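Local coordinates for elongation factor G (PDB 2DY1), which binds GTP and magnesium and probably acts as a GTPase elongation factor in protein synthesis, at residues A[23-36]-A[39-51]. Sequence-based numbering, arbitrary orientation.
With MG (magnesium ion), chain B; GTP (guanosine-5'-triphosphate), chain C.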
loop_
_atom_site.group_PDB
_atom_site.type_symbol
_atom_site.label_atom_id
_atom_site.label_comp_id
_atom_site.label_asym_id
_atom_site.label_seq_id
_atom_site.Cartn_x
_atom_site.Cartn_y
_atom_site.Cartn_z
ATOM N N THR A 23 -0.153 13.426 13.728
ATOM C CA THR A 23 -0.801 12.990 14.946
ATOM C C THR A 23 -0.748 14.054 16.018
ATOM O O THR A 23 -1.671 14.199 16.797
ATOM C CB THR A 23 -0.166 11.679 15.407
ATOM O OG1 THR A 23 -0.390 10.703 14.382
ATOM C CG2 THR A 23 -0.779 11.185 16.742
ATOM N N THR A 24 0.344 14.821 16.050
ATOM C CA THR A 24 0.476 15.878 17.037
ATOM C C THR A 24 -0.565 16.989 16.774
ATOM O O THR A 24 -1.140 17.568 17.703
ATOM C CB THR A 24 1.914 16.415 16.997
ATOM O OG1 THR A 24 2.812 15.351 17.362
ATOM C CG2 THR A 24 2.097 17.560 17.984
ATOM N N LEU A 25 -0.819 17.260 15.499
ATOM C CA LEU A 25 -1.820 18.252 15.149
ATOM C C LEU A 25 -3.208 17.718 15.524
ATOM O O LEU A 25 -4.063 18.442 16.045
ATOM C CB LEU A 25 -1.755 18.528 13.648
ATOM C CG LEU A 25 -2.570 19.690 13.109
ATOM C CD1 LEU A 25 -2.157 20.998 13.807
ATOM C CD2 LEU A 25 -2.305 19.778 11.603
ATOM N N THR A 26 -3.417 16.432 15.256
ATOM C CA THR A 26 -4.701 15.790 15.562
ATOM C C THR A 26 -4.968 15.875 17.063
ATOM O O THR A 26 -6.073 16.205 17.496
ATOM C CB THR A 26 -4.677 14.317 15.086
ATOM O OG1 THR A 26 -4.479 14.288 13.662
ATOM C CG2 THR A 26 -5.993 13.605 15.427
ATOM N N GLU A 27 -3.947 15.554 17.866
ATOM C CA GLU A 27 -4.053 15.651 19.325
ATOM C C GLU A 27 -4.419 17.071 19.755
ATOM O O GLU A 27 -5.263 17.266 20.616
ATOM C CB GLU A 27 -2.720 15.301 19.999
ATOM C CG GLU A 27 -2.490 13.850 20.366
ATOM C CD GLU A 27 -3.617 13.258 21.202
ATOM O OE1 GLU A 27 -4.378 12.512 20.595
ATOM O OE2 GLU A 27 -3.744 13.532 22.418
ATOM N N ALA A 28 -3.773 18.064 19.147
ATOM C CA ALA A 28 -4.039 19.462 19.489
ATOM C C ALA A 28 -5.478 19.843 19.151
ATOM O O ALA A 28 -6.123 20.557 19.914
ATOM C CB ALA A 28 -3.041 20.399 18.756
ATOM N N LEU A 29 -5.973 19.365 18.013
ATOM C CA LEU A 29 -7.354 19.649 17.621
ATOM C C LEU A 29 -8.334 18.976 18.601
ATOM O O LEU A 29 -9.362 19.577 19.002
ATOM C CB LEU A 29 -7.588 19.158 16.187
ATOM C CG LEU A 29 -6.964 20.030 15.094
ATOM C CD1 LEU A 29 -6.781 19.259 13.807
ATOM C CD2 LEU A 29 -7.867 21.262 14.886
ATOM N N LEU A 30 -8.037 17.741 19.016
ATOM C CA LEU A 30 -8.927 17.057 19.968
ATOM C C LEU A 30 -8.935 17.801 21.314
ATOM O O LEU A 30 -9.996 18.005 21.936
ATOM C CB LEU A 30 -8.468 15.604 20.177
ATOM C CG LEU A 30 -8.728 14.690 18.972
ATOM C CD1 LEU A 30 -7.950 13.380 19.100
ATOM C CD2 LEU A 30 -10.235 14.401 18.882
ATOM N N TYR A 31 -7.760 18.240 21.749
ATOM C CA TYR A 31 -7.667 18.973 23.003
ATOM C C TYR A 31 -8.336 20.346 22.926
ATOM O O TYR A 31 -9.177 20.680 23.777
ATOM C CB TYR A 31 -6.195 19.148 23.425
ATOM C CG TYR A 31 -6.018 20.117 24.579
ATOM C CD1 TYR A 31 -5.412 21.356 24.379
ATOM C CD2 TYR A 31 -6.521 19.824 25.845
ATOM C CE1 TYR A 31 -5.317 22.285 25.413
ATOM C CE2 TYR A 31 -6.428 20.749 26.888
ATOM C CZ TYR A 31 -5.830 21.969 26.663
ATOM O OH TYR A 31 -5.751 22.875 27.695
ATOM N N LYS A 32 -8.020 21.116 21.880
ATOM C CA LYS A 32 -8.565 22.465 21.779
ATOM C C LYS A 32 -10.070 22.539 21.601
ATOM O O LYS A 32 -10.679 23.526 22.013
ATOM C CB LYS A 32 -7.867 23.251 20.664
ATOM C CG LYS A 32 -6.429 23.651 20.978
ATOM C CD LYS A 32 -6.357 24.573 22.180
ATOM C CE LYS A 32 -5.968 25.978 21.778
ATOM N NZ LYS A 32 -6.094 26.920 22.924
ATOM N N THR A 33 -10.663 21.512 20.994
ATOM C CA THR A 33 -12.116 21.475 20.813
ATOM C C THR A 33 -12.810 20.876 22.035
ATOM O O THR A 33 -14.042 20.851 22.108
ATOM C CB THR A 33 -12.539 20.658 19.564
ATOM O OG1 THR A 33 -12.015 19.325 19.657
ATOM C CG2 THR A 33 -12.021 21.311 18.272
ATOM N N GLY A 34 -12.023 20.363 22.980
ATOM C CA GLY A 34 -12.602 19.812 24.195
ATOM C C GLY A 34 -12.989 18.350 24.140
ATOM O O GLY A 34 -13.675 17.864 25.052
ATOM N N ALA A 35 -12.556 17.642 23.092
ATOM C CA ALA A 35 -12.872 16.213 22.946
ATOM C C ALA A 35 -12.137 15.357 23.971
ATOM O O ALA A 35 -12.553 14.220 24.253
ATOM C CB ALA A 35 -12.541 15.738 21.538
ATOM N N LYS A 36 -11.044 15.877 24.515
ATOM C CA LYS A 36 -10.289 15.155 25.540
ATOM C C LYS A 36 -9.621 16.152 26.496
ATOM O O LYS A 36 -9.303 17.277 26.104
ATOM C CB LYS A 36 -9.255 14.208 24.893
ATOM C CG LYS A 36 -8.092 14.872 24.186
ATOM C CD LYS A 36 -7.288 13.843 23.355
ATOM C CE LYS A 36 -6.656 12.769 24.250
ATOM N NZ LYS A 36 -5.723 11.880 23.489
ATOM N N ARG A 39 -3.743 17.214 25.969
ATOM C CA ARG A 39 -3.132 16.862 24.708
ATOM C C ARG A 39 -2.126 15.766 25.036
ATOM O O ARG A 39 -1.220 15.980 25.853
ATOM C CB ARG A 39 -2.379 18.055 24.111
ATOM C CG ARG A 39 -1.861 17.836 22.665
ATOM C CD ARG A 39 -0.900 18.906 22.252
ATOM N NE ARG A 39 0.503 18.491 22.263
ATOM C CZ ARG A 39 1.531 19.197 22.706
ATOM N NH1 ARG A 39 1.317 20.380 23.229
ATOM N NH2 ARG A 39 2.747 18.693 22.632
ATOM N N GLY A 40 -2.300 14.593 24.430
ATOM C CA GLY A 40 -1.357 13.512 24.643
ATOM C C GLY A 40 -0.136 13.798 23.781
ATOM O O GLY A 40 -0.114 14.772 23.036
ATOM N N ARG A 41 0.869 12.931 23.855
ATOM C CA ARG A 41 2.112 13.094 23.128
ATOM C C ARG A 41 2.568 11.788 22.512
ATOM O O ARG A 41 2.525 10.739 23.154
ATOM C CB ARG A 41 3.192 13.618 24.095
ATOM C CG ARG A 41 2.765 14.942 24.714
ATOM C CD ARG A 41 3.725 15.540 25.737
ATOM N NE ARG A 41 3.773 16.993 25.589
ATOM C CZ ARG A 41 2.744 17.818 25.807
ATOM N NH1 ARG A 41 2.901 19.117 25.625
ATOM N NH2 ARG A 41 1.581 17.376 26.284
ATOM N N VAL A 42 3.020 11.843 21.270
ATOM C CA VAL A 42 3.495 10.643 20.583
ATOM C C VAL A 42 4.657 10.013 21.359
ATOM O O VAL A 42 4.705 8.799 21.538
ATOM C CB VAL A 42 3.960 10.982 19.152
ATOM C CG1 VAL A 42 4.731 9.815 18.550
ATOM C CG2 VAL A 42 2.752 11.318 18.286
ATOM N N GLU A 43 5.581 10.850 21.830
ATOM C CA GLU A 43 6.744 10.365 22.567
ATOM C C GLU A 43 6.394 9.702 23.908
ATOM O O GLU A 43 7.250 9.047 24.519
ATOM C CB GLU A 43 7.729 11.526 22.790
ATOM C CG GLU A 43 7.179 12.591 23.723
ATOM C CD GLU A 43 6.535 13.786 23.021
ATOM O OE1 GLU A 43 5.959 13.634 21.909
ATOM O OE2 GLU A 43 6.600 14.892 23.618
ATOM N N GLU A 44 5.154 9.864 24.380
ATOM C CA GLU A 44 4.724 9.239 25.635
ATOM C C GLU A 44 3.657 8.158 25.423
ATOM O O GLU A 44 3.175 7.568 26.377
ATOM C CB GLU A 44 4.193 10.293 26.613
ATOM C CG GLU A 44 5.258 11.320 26.981
ATOM C CD GLU A 44 4.773 12.385 27.955
ATOM O OE1 GLU A 44 5.456 13.424 28.063
ATOM O OE2 GLU A 44 3.734 12.191 28.617
ATOM N N GLY A 45 3.298 7.911 24.162
ATOM C CA GLY A 45 2.293 6.908 23.838
ATOM C C GLY A 45 0.886 7.244 24.287
ATOM O O GLY A 45 0.032 6.348 24.414
ATOM N N THR A 46 0.608 8.535 24.473
ATOM C CA THR A 46 -0.688 8.964 24.975
ATOM C C THR A 46 -1.633 9.642 23.974
ATOM O O THR A 46 -2.555 10.326 24.393
ATOM C CB THR A 46 -0.505 9.913 26.151
ATOM O OG1 THR A 46 0.497 10.875 25.813
ATOM C CG2 THR A 46 -0.003 9.141 27.405
ATOM N N THR A 47 -1.414 9.425 22.681
ATOM C CA THR A 47 -2.302 10.031 21.688
ATOM C C THR A 47 -3.487 9.126 21.406
ATOM O O THR A 47 -3.433 7.919 21.612
ATOM C CB THR A 47 -1.602 10.293 20.335
ATOM O OG1 THR A 47 -1.271 9.060 19.685
ATOM C CG2 THR A 47 -0.319 11.111 20.547
ATOM N N THR A 48 -4.555 9.745 20.919
ATOM C CA THR A 48 -5.764 9.022 20.541
ATOM C C THR A 48 -5.528 8.137 19.320
ATOM O O THR A 48 -5.984 6.992 19.289
ATOM C CB THR A 48 -6.894 10.036 20.260
ATOM O OG1 THR A 48 -7.242 10.683 21.488
ATOM C CG2 THR A 48 -8.136 9.372 19.670
ATOM N N THR A 49 -4.830 8.651 18.297
ATOM C CA THR A 49 -4.578 7.867 17.090
ATOM C C THR A 49 -3.699 6.655 17.284
ATOM O O THR A 49 -4.031 5.545 16.891
ATOM C CB THR A 49 -3.891 8.696 15.997
ATOM O OG1 THR A 49 -4.712 9.816 15.697
ATOM C CG2 THR A 49 -3.672 7.860 14.725
ATOM N N ASP A 50 -2.531 6.883 17.860
ATOM C CA ASP A 50 -1.591 5.810 18.033
ATOM C C ASP A 50 -1.847 5.017 19.311
ATOM O O ASP A 50 -1.308 5.327 20.374
ATOM C CB ASP A 50 -0.166 6.392 17.981
ATOM C CG ASP A 50 0.191 6.979 16.595
ATOM O OD1 ASP A 50 -0.530 6.725 15.597
ATOM O OD2 ASP A 50 1.235 7.670 16.483
ATOM N N TYR A 51 -2.685 3.991 19.199
ATOM C CA TYR A 51 -3.029 3.177 20.359
ATOM C C TYR A 51 -2.663 1.696 20.244
ATOM O O TYR A 51 -2.585 1.017 21.263
ATOM C CB TYR A 51 -4.525 3.327 20.684
ATOM C CG TYR A 51 -5.447 2.666 19.687
ATOM C CD1 TYR A 51 -5.690 1.286 19.733
ATOM C CD2 TYR A 51 -6.052 3.409 18.672
ATOM C CE1 TYR A 51 -6.504 0.653 18.814
ATOM C CE2 TYR A 51 -6.868 2.780 17.735
ATOM C CZ TYR A 51 -7.102 1.413 17.805
ATOM O OH TYR A 51 -7.953 0.800 16.887
HETATM MG MG MG B . 1.056 9.862 13.058
HETATM P PG GTP C . 3.780 9.510 11.243
HETATM O O1G GTP C . 4.943 8.497 11.694
HETATM O O2G GTP C . 2.385 9.022 11.868
HETATM O O3G GTP C . 3.706 9.691 9.776
HETATM O O3B GTP C . 4.206 10.868 11.999
HETATM P PB GTP C . 3.242 12.130 12.230
HETATM O O1B GTP C . 3.151 12.895 10.964
HETATM O O2B GTP C . 1.975 11.683 12.856
HETATM O O3A GTP C . 4.127 13.032 13.218
HETATM P PA GTP C . 4.003 13.005 14.817
HETATM O O1A GTP C . 2.801 13.769 15.219
HETATM O O2A GTP C . 4.145 11.606 15.283
HETATM O "O5'" GTP C . 5.286 13.853 15.281
HETATM C "C5'" GTP C . 6.579 13.255 15.168
HETATM C "C4'" GTP C . 7.592 14.051 15.988
HETATM O "O4'" GTP C . 7.480 15.419 15.561
HETATM C "C3'" GTP C . 7.201 14.025 17.468
HETATM O "O3'" GTP C . 8.385 14.116 18.266
HETATM C "C2'" GTP C . 6.363 15.294 17.616
HETATM O "O2'" GTP C . 6.465 15.774 18.961
HETATM C "C1'" GTP C . 7.172 16.222 16.711
HETATM N N9 GTP C . 6.412 17.416 16.279
HETATM C C8 GTP C . 5.219 17.414 15.685
HETATM N N7 GTP C . 4.902 18.653 15.315
HETATM C C5 GTP C . 5.897 19.456 15.681
HETATM C C6 GTP C . 6.120 20.824 15.563
HETATM O O6 GTP C . 5.326 21.562 14.982
HETATM N N1 GTP C . 7.303 21.357 16.091
HETATM C C2 GTP C . 8.231 20.515 16.717
HETATM N N2 GTP C . 9.357 21.016 17.218
HETATM N N3 GTP C . 7.983 19.200 16.807
HETATM C C4 GTP C . 6.857 18.669 16.308
HETATM O O HOH W 1 2.840 14.466 19.978
HETATM O O HOH W 2 -4.085 11.466 18.017
HETATM O O HOH W 3 -5.218 9.904 25.386
HETATM O O HOH W 4 2.194 9.505 14.778
HETATM O O HOH W 5 -0.243 10.305 11.479
#
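Glu27, on the helix that follows the P-loop, takes in its carboxylate two backbone amides of the loop 39-51, whose position between the P-loop helix and the magnesium ligand Thr61 is that of the first switch region in translational GTPases. Thr48 N reaches OE1 of Glu27 at 2.8 Å in a nearly straight bond (176°), arriving from above the carboxylate plane. Gly40 N gives a more bent bond to the anti lone pair of Glu27 OE2, at 2.7 Å. The syn lone pair of that oxygen receives Lys36 NZ in a salt bridge, and water 2 donates to OE1 while accepting from Thr49 N, so the buried charge is gripped on both oxygens. The chain of Glu27, bent at chi2 (-53°), crosses Thr47 at about a right angle, with Glu27 CG 3.5 Å from Thr47 CG2. Lys36 NZ also donates to Thr48 OG1 at 2.8 Å, and to water 3, which passes the link on to Thr46 O. With an alanine here instead of Glu27, the amides of Gly40 and Thr48 would probably lose their acceptors and Lys36 its opposite charge, leaving this part of the loop less firmly held to the helix. Nearer the nucleotide, Thr23 OG1, beside its own backbone N (chi1 -62°), binds the magnesium ion at 2.1 Å and hydrogen-bonds with Asp80; its CG2 packs 3.7 Å from Thr47 OG1, which accepts from Asp50 N in an ST motif. Thr24 donates through N and OG1 to GTP O1A, and water 1 joins its OG1 to Val42 N. Water 4, a magnesium ligand, donates to Asp50 OD2, while Asp50 OD1 pairs with Thr61. Helix 22-32 is itself packed in the fold: Thr26 and Leu29 rest on strands 65-71 and 74-80, Leu30 on strand 65-71, and Leu25, Ala28 and Leu29 on helix 261-271.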